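Local structure of thiosulfate sulfurtransferase YnjE (Escherichia coli, 2WLR) at residues Arg294-Pro297 / Glu298-Gly301. The protein transfers sulfur from thiosulfate to cyanide, giving thiocyanate and sulfite, through a cysteine persulfide intermediate in the periplasm of the bacterium. Residues are numbered along the deposited sequence; the frame is centred on the assembly and turned at random.
Sequences RSWP and EFIG
Glu298 OE2 is gripped by two groups of Ser295. OG donates a 2.7 Å hydrogen bond to the anti lone pair of OE2, while the backbone N, at 3.0 Å, donates from well above the carboxylate plane. With Ser295 at the N-cap and Glu298 three residues on, the bond from N supplies one half of a capping box; OG, turned to the same carboxylate, is not bonded to Glu298 N. OE2 also forms a salt bridge with Arg370, which by similarity binds substrate, so the cap probably helps to position that arginine.

The other oxygen, OE1, takes a 3.1 Å salt-bridge bond from Arg294 NE, and the guanidinium and carboxylate planes stand 77° apart. A bend at chi3 (69°) turns the guanidinium so that one face lies against Glu298 CB. NH1 goes to Gly313 O and Glu314, NH2 to Ser304 O.

On the other flank, Ile300 CG2 sits over the face of the Trp296 indole, 3.8 Å from the centroid of its five-membered ring, a CH-pi contact. Phe299 touches the same indole through CD2, 3.4 Å from CZ3; the planes differ by 26° but are slid apart and barely overlap. Trp296 NE1 is hydrogen-bonded to the carboxylate of Glu408.

The turn closes with Ile300 N on Trp296 O (2.9 Å) and a weak bond from Gly301 N to Pro297 O, in a Schellman motif with positive phi at Gly301. This short helix, 296-300, follows strand 288-292 of the five-stranded parallel sheet of the third rhodanese domain, with Trp320 of strand 319-320 edge-to-face with Trp296.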
loop_
_atom_site.group_PDB
_atom_site.type_symbol
_atom_site.label_atom_id
_atom_site.label_comp_id
_atom_site.label_asym_id
_atom_site.label_seq_id
_atom_site.Cartn_x
_atom_site.Cartn_y
_atom_site.Cartn_z
ATOM N N ARG A 294 -12.819 4.946 -4.830
ATOM C CA ARG A 294 -13.117 5.449 -6.151
ATOM C C ARG A 294 -12.743 6.912 -6.233
ATOM O O ARG A 294 -12.701 7.589 -5.198
ATOM C CB ARG A 294 -14.598 5.217 -6.472
ATOM C CG ARG A 294 -14.959 3.736 -6.522
ATOM C CD ARG A 294 -16.455 3.462 -6.784
ATOM N NE ARG A 294 -16.829 3.823 -8.142
ATOM C CZ ARG A 294 -18.056 4.197 -8.517
ATOM N NH1 ARG A 294 -19.023 4.329 -7.622
ATOM N NH2 ARG A 294 -18.283 4.499 -9.795
ATOM N N SER A 295 -12.426 7.387 -7.428
ATOM C CA SER A 295 -12.050 8.806 -7.605
ATOM C C SER A 295 -13.251 9.656 -7.223
ATOM O O SER A 295 -14.390 9.195 -7.304
ATOM C CB SER A 295 -11.620 9.092 -9.034
ATOM O OG SER A 295 -12.698 8.917 -9.953
ATOM N N TRP A 296 -13.004 10.890 -6.828
ATOM C CA TRP A 296 -14.106 11.780 -6.467
ATOM C C TRP A 296 -15.177 11.919 -7.597
ATOM O O TRP A 296 -16.362 11.855 -7.286
ATOM C CB TRP A 296 -13.555 13.149 -6.001
ATOM C CG TRP A 296 -14.585 13.998 -5.388
ATOM C CD1 TRP A 296 -15.143 15.127 -5.926
ATOM C CD2 TRP A 296 -15.183 13.817 -4.117
ATOM N NE1 TRP A 296 -16.050 15.634 -5.058
ATOM C CE2 TRP A 296 -16.100 14.868 -3.931
ATOM C CE3 TRP A 296 -15.037 12.863 -3.097
ATOM C CZ2 TRP A 296 -16.867 14.980 -2.788
ATOM C CZ3 TRP A 296 -15.798 12.977 -1.974
ATOM C CH2 TRP A 296 -16.713 14.034 -1.819
ATOM N N PRO A 297 -14.775 12.088 -8.873
ATOM C CA PRO A 297 -15.810 12.113 -9.945
ATOM C C PRO A 297 -16.710 10.862 -9.971
ATOM O O PRO A 297 -17.895 10.943 -10.307
ATOM C CB PRO A 297 -14.986 12.225 -11.217
ATOM C CG PRO A 297 -13.774 12.998 -10.770
ATOM C CD PRO A 297 -13.446 12.423 -9.400
ATOM N N GLU A 298 -16.142 9.698 -9.653
ATOM C CA GLU A 298 -16.946 8.493 -9.493
ATOM C C GLU A 298 -17.857 8.570 -8.256
ATOM O O GLU A 298 -19.043 8.235 -8.301
ATOM C CB GLU A 298 -16.031 7.267 -9.357
ATOM C CG GLU A 298 -15.324 6.845 -10.609
ATOM C CD GLU A 298 -14.242 5.811 -10.299
ATOM O OE1 GLU A 298 -14.599 4.617 -10.196
ATOM O OE2 GLU A 298 -13.078 6.224 -10.123
ATOM N N PHE A 299 -17.293 8.978 -7.122
ATOM C CA PHE A 299 -18.016 9.071 -5.859
ATOM C C PHE A 299 -19.222 10.010 -5.968
ATOM O O PHE A 299 -20.266 9.731 -5.377
ATOM C CB PHE A 299 -17.072 9.535 -4.731
ATOM C CG PHE A 299 -17.672 9.486 -3.357
ATOM C CD1 PHE A 299 -17.781 8.280 -2.647
ATOM C CD2 PHE A 299 -18.127 10.647 -2.734
ATOM C CE1 PHE A 299 -18.305 8.220 -1.401
ATOM C CE2 PHE A 299 -18.675 10.582 -1.454
ATOM C CZ PHE A 299 -18.770 9.361 -0.793
ATOM N N ILE A 300 -19.103 11.078 -6.753
ATOM C CA ILE A 300 -20.211 12.034 -6.857
ATOM C C ILE A 300 -21.121 11.785 -8.051
ATOM O O ILE A 300 -22.155 12.444 -8.165
ATOM C CB ILE A 300 -19.727 13.516 -6.810
ATOM C CG1 ILE A 300 -18.895 13.886 -8.036
ATOM C CG2 ILE A 300 -19.007 13.764 -5.492
ATOM C CD1 ILE A 300 -18.581 15.419 -8.162
ATOM N N GLY A 301 -20.741 10.860 -8.929
ATOM C CA GLY A 301 -21.621 10.359 -9.973
ATOM C C GLY A 301 -21.470 11.017 -11.336
ATOM O O GLY A 301 -22.364 10.899 -12.177
#